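Local coordinates for protein DNA methyltransferase (Nicotiana tabacum, PDB 4ONQ) that probably transfers methyl groups to C5 of cytosine in DNA as a plant DRM-type methyltransferase, represented here by its catalytic domain with sinefungin bound, at residues 16-21 against 216-221; 67-72 against 77-82; 254-259 against 302-307. The protein carries 5 engineered substitutions. One frame throughout, in Å; residues are numbered along the deposited sequence.

Overall arrangement
Near the N terminus, the loop 16-21 runs ahead of the first strand and meets helix 213-220 in contact 1, closing a long loop of 194 intervening residues. Nested inside it is contact 2, the hairpin of strands 66-69 and 79-84, which closes a turn with four residues between its segments. The two touch: H219 CE1 is 3.7 Å from V68 CG1. Contact 3 follows in series and spans 42 residues, from strand 254-260 through helix 264-276 and strand 282-286 to the end of helix 294-304. Contacts 2 and 3 belong to the same mixed sheet, while contact 1 ties the N-terminal loop to a helix packed beside it.

Contact 1 (16-21 against 216-221); sequences GVPTEP and VAYHLS
The ring of Y218 lies under the pyrrolidine of P18, whose CD sits over one face in a CH-pi contact, 3.9 Å from the ring centroid and 15° off the normal. CD is displaced slightly toward the rim, on the side of CE1 and CZ. Y218 reaches this position because its CG stands anti to the backbone N (chi1 -179°), carrying the ring out from helix 213-220 toward the loop. The carbonyl O of G16 approaches obliquely, 3.1 Å from Y218 CE2. G16 itself has a positive phi of 146°, a conformation in which a side chain would press on the preceding carbonyl. P18 is the second residue of a type I turn from V17 to E20, whose closing bond, E20 N to V17 O, is weak. F73 completes the setting: its ring meets that of Y218, and its side chain also touches V17 and P18. Replacing Y218 by an alanine would probably open a gap beneath P18 and beside F73, taking away the aromatic face on which the proline CD rests. Within 216-221, S221 OG donates to Y218 O at 3.0 Å, from above the carbonyl plane. H219 turns to strand 66-69, whereas V216 and A217 touch A246 of helix 242-249. The contact lays the N-terminal loop, ahead of strand 39-45, on helix 213-220 beside the central sheet of the Rossmann-like catalytic domain of the class I methyltransferases.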
loop_
_atom_site.group_PDB
_atom_site.type_symbol
_atom_site.label_atom_id
_atom_site.label_comp_id
_atom_site.label_asym_id
_atom_site.label_seq_id
_atom_site.Cartn_x
_atom_site.Cartn_y
_atom_site.Cartn_z
ATOM N N GLY A 16 14.148 -0.299 9.467
ATOM C CA GLY A 16 15.116 -0.157 8.397
ATOM C C GLY A 16 14.492 -0.134 7.015
ATOM O O GLY A 16 13.493 -0.800 6.757
ATOM N N VAL A 17 15.087 0.650 6.126
ATOM C CA VAL A 17 14.677 0.687 4.731
ATOM C C VAL A 17 15.914 0.430 3.870
ATOM O O VAL A 17 17.030 0.745 4.284
ATOM C CB VAL A 17 14.009 2.038 4.370
ATOM C CG1 VAL A 17 12.674 2.186 5.095
ATOM C CG2 VAL A 17 14.933 3.202 4.695
ATOM N N PRO A 18 15.725 -0.146 2.672
ATOM C CA PRO A 18 16.864 -0.581 1.857
ATOM C C PRO A 18 17.784 0.547 1.405
ATOM O O PRO A 18 18.985 0.341 1.234
ATOM C CB PRO A 18 16.187 -1.213 0.636
ATOM C CG PRO A 18 14.887 -0.535 0.540
ATOM C CD PRO A 18 14.452 -0.351 1.963
ATOM N N THR A 19 17.263 1.740 1.253
ATOM C CA THR A 19 17.994 2.835 0.670
ATOM C C THR A 19 18.797 3.688 1.644
ATOM O O THR A 19 19.435 4.628 1.268
ATOM C CB THR A 19 16.973 3.755 0.048
ATOM O OG1 THR A 19 17.559 5.030 -0.139
ATOM C CG2 THR A 19 15.844 3.889 0.997
ATOM N N GLU A 20 18.720 3.383 2.910
ATOM C CA GLU A 20 19.441 4.175 3.842
ATOM C C GLU A 20 20.129 3.283 4.798
ATOM O O GLU A 20 19.876 2.101 4.837
ATOM C CB GLU A 20 18.499 5.047 4.621
ATOM C CG GLU A 20 17.618 5.829 3.765
ATOM C CD GLU A 20 18.081 7.208 3.587
ATOM O OE1 GLU A 20 18.718 7.720 4.510
ATOM O OE2 GLU A 20 17.804 7.787 2.532
ATOM N N PRO A 21 21.003 3.866 5.595
ATOM C CA PRO A 21 21.748 3.083 6.564
ATOM C C PRO A 21 20.845 2.633 7.657
ATOM O O PRO A 21 20.026 3.405 8.097
ATOM C CB PRO A 21 22.688 4.115 7.139
ATOM C CG PRO A 21 21.893 5.346 7.107
ATOM C CD PRO A 21 21.315 5.290 5.742
ATOM N N VAL A 216 5.430 -3.046 1.311
ATOM C CA VAL A 216 4.871 -4.276 1.839
ATOM C C VAL A 216 5.744 -5.478 1.484
ATOM O O VAL A 216 5.984 -6.346 2.319
ATOM C CB VAL A 216 3.450 -4.500 1.318
ATOM C CG1 VAL A 216 2.923 -5.848 1.782
ATOM C CG2 VAL A 216 2.543 -3.371 1.776
ATOM N N ALA A 217 6.234 -5.515 0.250
ATOM C CA ALA A 217 7.058 -6.632 -0.196
ATOM C C ALA A 217 8.364 -6.659 0.574
ATOM O O ALA A 217 8.877 -7.731 0.899
ATOM C CB ALA A 217 7.325 -6.548 -1.684
ATOM N N TYR A 218 8.905 -5.477 0.858
ATOM C CA TYR A 218 10.106 -5.393 1.678
ATOM C C TYR A 218 9.858 -6.038 3.032
ATOM O O TYR A 218 10.715 -6.757 3.544
ATOM C CB TYR A 218 10.561 -3.947 1.858
ATOM C CG TYR A 218 11.828 -3.795 2.676
ATOM C CD1 TYR A 218 13.066 -4.172 2.162
ATOM C CD2 TYR A 218 11.789 -3.256 3.956
ATOM C CE1 TYR A 218 14.225 -4.021 2.903
ATOM C CE2 TYR A 218 12.941 -3.105 4.703
ATOM C CZ TYR A 218 14.155 -3.488 4.175
ATOM O OH TYR A 218 15.299 -3.335 4.926
ATOM N N HIS A 219 8.684 -5.801 3.614
ATOM C CA HIS A 219 8.389 -6.472 4.885
ATOM C C HIS A 219 8.132 -7.986 4.769
ATOM O O HIS A 219 8.587 -8.762 5.610
ATOM C CB HIS A 219 7.252 -5.775 5.630
ATOM C CG HIS A 219 7.524 -4.332 5.914
ATOM N ND1 HIS A 219 6.521 -3.405 6.096
ATOM C CD2 HIS A 219 8.690 -3.653 6.030
ATOM C CE1 HIS A 219 7.057 -2.219 6.318
ATOM N NE2 HIS A 219 8.371 -2.341 6.285
ATOM N N LEU A 220 7.417 -8.405 3.728
ATOM C CA LEU A 220 7.036 -9.809 3.575
ATOM C C LEU A 220 8.164 -10.678 3.028
ATOM O O LEU A 220 8.041 -11.899 2.995
ATOM C CB LEU A 220 5.816 -9.943 2.659
ATOM C CG LEU A 220 4.513 -9.271 3.098
ATOM C CD1 LEU A 220 3.402 -9.474 2.062
ATOM C CD2 LEU A 220 4.078 -9.796 4.450
ATOM N N SER A 221 9.251 -10.053 2.589
ATOM C CA SER A 221 10.325 -10.784 1.917
ATOM C C SER A 221 10.923 -11.880 2.796
ATOM O O SER A 221 11.407 -12.889 2.292
ATOM C CB SER A 221 11.424 -9.826 1.456
ATOM O OG SER A 221 12.084 -9.245 2.561
#

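Contact 2 (67-72 against 77-82); sequences FVDSKY and ARKRGY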
loop_
_atom_site.group_PDB
_atom_site.type_symbol
_atom_site.label_atom_id
_atom_site.label_comp_id
_atom_site.label_asym_id
_atom_site.label_seq_id
_atom_site.Cartn_x
_atom_site.Cartn_y
_atom_site.Cartn_z
ATOM N N PHE A 67 6.516 2.267 11.999
ATOM C CA PHE A 67 6.146 3.396 11.162
ATOM C C PHE A 67 7.131 3.560 10.022
ATOM O O PHE A 67 8.338 3.649 10.238
ATOM C CB PHE A 67 6.079 4.682 11.982
ATOM C CG PHE A 67 4.986 4.687 13.014
ATOM C CD1 PHE A 67 3.656 4.775 12.630
ATOM C CD2 PHE A 67 5.290 4.623 14.365
ATOM C CE1 PHE A 67 2.647 4.788 13.573
ATOM C CE2 PHE A 67 4.288 4.630 15.312
ATOM C CZ PHE A 67 2.962 4.713 14.917
ATOM N N VAL A 68 6.609 3.592 8.802
ATOM C CA VAL A 68 7.453 3.774 7.629
ATOM C C VAL A 68 6.764 4.603 6.538
ATOM O O VAL A 68 5.545 4.515 6.323
ATOM C CB VAL A 68 8.037 2.421 7.105
ATOM C CG1 VAL A 68 7.195 1.255 7.562
ATOM C CG2 VAL A 68 8.200 2.421 5.593
ATOM N N ASP A 69 7.564 5.454 5.906
ATOM C CA ASP A 69 7.115 6.322 4.835
ATOM C C ASP A 69 7.538 5.682 3.523
ATOM O O ASP A 69 8.707 5.334 3.341
ATOM C CB ASP A 69 7.764 7.703 4.988
ATOM C CG ASP A 69 7.112 8.763 4.119
ATOM O OD1 ASP A 69 6.662 8.441 2.997
ATOM O OD2 ASP A 69 7.049 9.927 4.566
ATOM N N SER A 70 6.592 5.529 2.604
ATOM C CA SER A 70 6.879 4.833 1.355
ATOM C C SER A 70 7.743 5.660 0.417
ATOM O O SER A 70 8.093 5.204 -0.670
ATOM C CB SER A 70 5.588 4.408 0.657
ATOM O OG SER A 70 4.963 3.360 1.367
ATOM N N LYS A 71 8.155 6.813 0.864
ATOM C CA LYS A 71 8.995 7.641 0.069
ATOM C C LYS A 71 10.356 7.068 -0.017
ATOM O O LYS A 71 11.145 7.444 -0.826
ATOM C CB LYS A 71 9.077 9.001 0.681
ATOM C CG LYS A 71 10.073 9.148 1.760
ATOM C CD LYS A 71 9.931 10.483 2.387
ATOM C CE LYS A 71 11.018 10.825 3.338
ATOM N NZ LYS A 71 10.772 12.132 3.942
ATOM N N TYR A 72 10.617 6.113 0.830
ATOM C CA TYR A 72 11.867 5.369 0.795
ATOM C C TYR A 72 11.778 4.173 -0.146
ATOM O O TYR A 72 12.725 3.399 -0.271
ATOM C CB TYR A 72 12.250 4.920 2.204
ATOM C CG TYR A 72 12.549 6.083 3.120
ATOM C CD1 TYR A 72 13.676 6.864 2.927
ATOM C CD2 TYR A 72 11.701 6.404 4.172
ATOM C CE1 TYR A 72 13.954 7.932 3.754
ATOM C CE2 TYR A 72 11.968 7.472 5.003
ATOM C CZ TYR A 72 13.099 8.230 4.790
ATOM O OH TYR A 72 13.380 9.293 5.613
ATOM N N ALA A 77 5.162 9.849 -1.262
ATOM C CA ALA A 77 5.080 9.614 0.152
ATOM C C ALA A 77 3.844 8.861 0.615
ATOM O O ALA A 77 2.771 9.077 0.142
ATOM C CB ALA A 77 5.198 10.915 0.882
ATOM N N ARG A 78 4.031 7.959 1.545
ATOM C CA ARG A 78 2.933 7.346 2.207
ATOM C C ARG A 78 3.333 6.907 3.598
ATOM O O ARG A 78 4.175 6.070 3.751
ATOM C CB ARG A 78 2.481 6.170 1.389
ATOM C CG ARG A 78 1.132 5.644 1.708
ATOM C CD ARG A 78 0.800 4.616 0.675
ATOM N NE ARG A 78 -0.616 4.356 0.587
ATOM C CZ ARG A 78 -1.460 5.036 -0.161
ATOM N NH1 ARG A 78 -2.707 4.700 -0.171
ATOM N NH2 ARG A 78 -1.066 6.029 -0.899
ATOM N N LYS A 79 2.654 7.438 4.596
ATOM C CA LYS A 79 3.028 7.258 5.978
ATOM C C LYS A 79 2.117 6.326 6.649
ATOM O O LYS A 79 0.977 6.582 6.771
ATOM C CB LYS A 79 2.933 8.567 6.701
ATOM C CG LYS A 79 3.955 9.539 6.246
ATOM C CD LYS A 79 3.815 10.818 7.001
ATOM C CE LYS A 79 4.989 11.701 6.731
ATOM N NZ LYS A 79 4.567 13.101 6.559
ATOM N N ARG A 80 2.654 5.239 7.119
ATOM C CA ARG A 80 1.831 4.208 7.635
ATOM C C ARG A 80 2.452 3.588 8.854
ATOM O O ARG A 80 3.631 3.654 9.076
ATOM C CB ARG A 80 1.537 3.169 6.547
ATOM C CG ARG A 80 0.702 3.666 5.384
ATOM C CD ARG A 80 -0.755 3.610 5.751
ATOM N NE ARG A 80 -1.635 4.178 4.763
ATOM C CZ ARG A 80 -1.707 5.459 4.476
ATOM N NH1 ARG A 80 -2.531 5.886 3.550
ATOM N NH2 ARG A 80 -0.965 6.316 5.120
ATOM N N GLY A 81 1.603 3.010 9.659
ATOM C CA GLY A 81 2.003 2.178 10.777
ATOM C C GLY A 81 1.608 0.733 10.513
ATOM O O GLY A 81 0.448 0.441 10.196
ATOM N N TYR A 82 2.579 -0.171 10.624
ATOM C CA TYR A 82 2.338 -1.591 10.397
ATOM C C TYR A 82 2.538 -2.398 11.673
ATOM O O TYR A 82 3.626 -2.420 12.237
ATOM C CB TYR A 82 3.269 -2.132 9.308
ATOM C CG TYR A 82 3.210 -1.374 8.002
ATOM C CD1 TYR A 82 2.364 -1.776 6.973
ATOM C CD2 TYR A 82 4.005 -0.255 7.795
ATOM C CE1 TYR A 82 2.314 -1.082 5.770
ATOM C CE2 TYR A 82 3.964 0.442 6.605
ATOM C CZ TYR A 82 3.119 0.028 5.595
ATOM O OH TYR A 82 3.084 0.742 4.420
#
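Strands 67-69 and 79-82 run antiparallel as a beta hairpin, their axes 4.8 Å apart at closest approach and their directions 149° apart. V68 and R80 form the hydrogen-bonded pair, with V68 N to R80 O at 3.0 Å and a return bond; F67-G81 and D69-K79 are the flanking non-hydrogen-bonded pairs. This hairpin forms one border of the mixed sheet. On the V68 face, V68 CG1 packs against Y82 CD2 and CE2, 3.5 Å from CE2, the side chains crossing at about a right angle. Helix 213-220 covers this patch through T215 and H219. R80, paired with V68, spreads its guanidinium over R78 CG, donates NH2 to K79 O and forms a salt bridge through NE with E43; R78, extended from CG to NE, gives NH1 to the carbonyl of G208. On the other face, F67 CD1 lies 3.6 Å from G81 CA, where a CB would collide with the phenyl ring. Past the strand end, S70 N donates to R78 O, while S70 OG bonds to T215. D69 CG stands anti to its own N (chi1 -166°), bringing the carboxylate to where the hairpin turns back. Its OD2 lies along the K79 chain, 3.5 Å from CE. Its OD1 takes two backbone N-H groups from opposite faces of the carboxylate plane, R78 N at 3.0 Å and, closing an Asx turn, K71 N at 3.1 Å.

Contact 3 (254-259 against 302-307); sequences LNTVVS and ESFGGF
A beta-alpha-beta crossover of the Rossmann-like sheet passes over strands 254-260 and 231-236 here: the chain leaves strand 282-286, runs through helix 294-304 and re-enters the sheet at strand 309-312. F304, in the last turn of that helix, and F307, in the loop that follows, meet two alternate strand residues, T256 and V258, by different geometries. F304 presents a face. T256 OG1 stands over it, 4.1 Å from F304 CD2, and S303 CB lies against the opposite face, so the ring is held between strand and helix. The same hydroxyl makes a weak bond to N255 O. F307 presents an edge. V258 CG2 lies in the plane of its ring, 3.6 Å from F307 CZ and equally near CE1, the two side chains crossing at about a right angle. The methyl reaches the ring because it stands anti to the carbonyl carbon of V258, while CG1 is anti to the backbone N (chi1 -180°). In the parallel core typical of class I methyltransferases, strand 254-260 lies between strands 231-236 and 282-286, and both neighbours join the packing: L234 touches V258 and F307, F286 touches V258, and I284 touches F304. V257, on the other side of the strand, faces W274 of helix 264-276 and E244 of helix 242-249. G305 leaves the helix with a positive phi of 94°, a turn suited to glycine. The bend is gripped from strand 231-236, where N232 ND2 donates to the main-chain carbonyls of both F304 and G306.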
loop_
_atom_site.group_PDB
_atom_site.type_symbol
_atom_site.label_atom_id
_atom_site.label_comp_id
_atom_site.label_asym_id
_atom_site.label_seq_id
_atom_site.Cartn_x
_atom_site.Cartn_y
_atom_site.Cartn_z
ATOM N N LEU A 254 1.959 -18.924 -4.272
ATOM C CA LEU A 254 0.710 -18.842 -3.592
ATOM C C LEU A 254 -0.070 -20.115 -3.749
ATOM O O LEU A 254 -0.445 -20.477 -4.822
ATOM C CB LEU A 254 -0.089 -17.709 -4.183
ATOM C CG LEU A 254 0.532 -16.346 -4.028
ATOM C CD1 LEU A 254 -0.097 -15.374 -4.972
ATOM C CD2 LEU A 254 0.416 -15.863 -2.618
ATOM N N ASN A 255 -0.359 -20.762 -2.645
ATOM C CA ASN A 255 -1.123 -21.970 -2.715
ATOM C C ASN A 255 -2.585 -21.756 -2.475
ATOM O O ASN A 255 -3.382 -22.069 -3.285
ATOM C CB ASN A 255 -0.554 -23.000 -1.753
ATOM C CG ASN A 255 -1.447 -24.177 -1.584
ATOM O OD1 ASN A 255 -2.125 -24.304 -0.589
ATOM N ND2 ASN A 255 -1.455 -25.056 -2.563
ATOM N N THR A 256 -2.940 -21.111 -1.421
ATOM C CA THR A 256 -4.311 -20.807 -1.356
ATOM C C THR A 256 -4.456 -19.387 -0.827
ATOM O O THR A 256 -3.764 -19.022 0.075
ATOM C CB THR A 256 -4.971 -21.844 -0.509
ATOM O OG1 THR A 256 -5.870 -22.616 -1.299
ATOM C CG2 THR A 256 -5.746 -21.213 0.536
ATOM N N VAL A 257 -5.300 -18.580 -1.445
ATOM C CA VAL A 257 -5.635 -17.257 -0.936
ATOM C C VAL A 257 -7.121 -17.084 -0.679
ATOM O O VAL A 257 -7.917 -17.264 -1.545
ATOM C CB VAL A 257 -5.197 -16.142 -1.889
ATOM C CG1 VAL A 257 -5.701 -14.801 -1.414
ATOM C CG2 VAL A 257 -3.706 -16.109 -2.027
ATOM N N VAL A 258 -7.467 -16.716 0.535
ATOM C CA VAL A 258 -8.839 -16.354 0.868
ATOM C C VAL A 258 -8.926 -14.843 0.968
ATOM O O VAL A 258 -8.305 -14.225 1.826
ATOM C CB VAL A 258 -9.319 -16.997 2.171
ATOM C CG1 VAL A 258 -10.759 -16.581 2.458
ATOM C CG2 VAL A 258 -9.211 -18.504 2.078
ATOM N N SER A 259 -9.695 -14.255 0.067
ATOM C CA SER A 259 -9.725 -12.816 -0.073
ATOM C C SER A 259 -11.113 -12.307 0.256
ATOM O O SER A 259 -12.113 -12.750 -0.317
ATOM C CB SER A 259 -9.320 -12.416 -1.491
ATOM O OG SER A 259 -9.317 -11.012 -1.647
ATOM N N GLU A 302 -9.639 -26.901 7.588
ATOM C CA GLU A 302 -9.630 -28.351 7.455
ATOM C C GLU A 302 -9.637 -28.770 5.982
ATOM O O GLU A 302 -9.274 -29.902 5.649
ATOM C CB GLU A 302 -10.819 -28.970 8.183
ATOM C CG GLU A 302 -12.141 -28.538 7.602
ATOM C CD GLU A 302 -13.323 -28.963 8.437
ATOM O OE1 GLU A 302 -13.161 -29.873 9.277
ATOM O OE2 GLU A 302 -14.413 -28.380 8.248
ATOM N N SER A 303 -10.054 -27.860 5.104
ATOM C CA SER A 303 -10.058 -28.137 3.667
ATOM C C SER A 303 -8.722 -27.833 2.982
ATOM O O SER A 303 -8.305 -28.569 2.086
ATOM C CB SER A 303 -11.188 -27.376 2.966
ATOM O OG SER A 303 -12.460 -27.828 3.401
ATOM N N PHE A 304 -8.015 -26.818 3.456
ATOM C CA PHE A 304 -6.842 -26.325 2.756
ATOM C C PHE A 304 -5.591 -26.309 3.556
ATOM O O PHE A 304 -4.550 -26.021 3.036
ATOM C CB PHE A 304 -7.064 -24.912 2.226
ATOM C CG PHE A 304 -8.223 -24.800 1.344
ATOM C CD1 PHE A 304 -9.248 -23.982 1.642
ATOM C CD2 PHE A 304 -8.318 -25.562 0.235
ATOM C CE1 PHE A 304 -10.331 -23.925 0.837
ATOM C CE2 PHE A 304 -9.400 -25.493 -0.568
ATOM C CZ PHE A 304 -10.402 -24.678 -0.264
ATOM N N GLY A 305 -5.692 -26.626 4.819
ATOM C CA GLY A 305 -4.576 -26.475 5.734
ATOM C C GLY A 305 -4.675 -25.124 6.415
ATOM O O GLY A 305 -5.511 -24.299 6.043
ATOM N N GLY A 306 -3.826 -24.886 7.407
ATOM C CA GLY A 306 -3.874 -23.641 8.153
ATOM C C GLY A 306 -3.392 -22.450 7.352
ATOM O O GLY A 306 -2.746 -22.609 6.318
ATOM N N PHE A 307 -3.712 -21.250 7.830
ATOM C CA PHE A 307 -3.238 -20.019 7.203
ATOM C C PHE A 307 -1.842 -19.642 7.680
ATOM O O PHE A 307 -1.568 -19.612 8.877
ATOM C CB PHE A 307 -4.207 -18.868 7.465
ATOM C CG PHE A 307 -5.500 -18.994 6.724
ATOM C CD1 PHE A 307 -5.527 -18.899 5.342
ATOM C CD2 PHE A 307 -6.686 -19.213 7.402
ATOM C CE1 PHE A 307 -6.715 -19.026 4.651
ATOM C CE2 PHE A 307 -7.879 -19.330 6.718
ATOM C CZ PHE A 307 -7.893 -19.241 5.339
#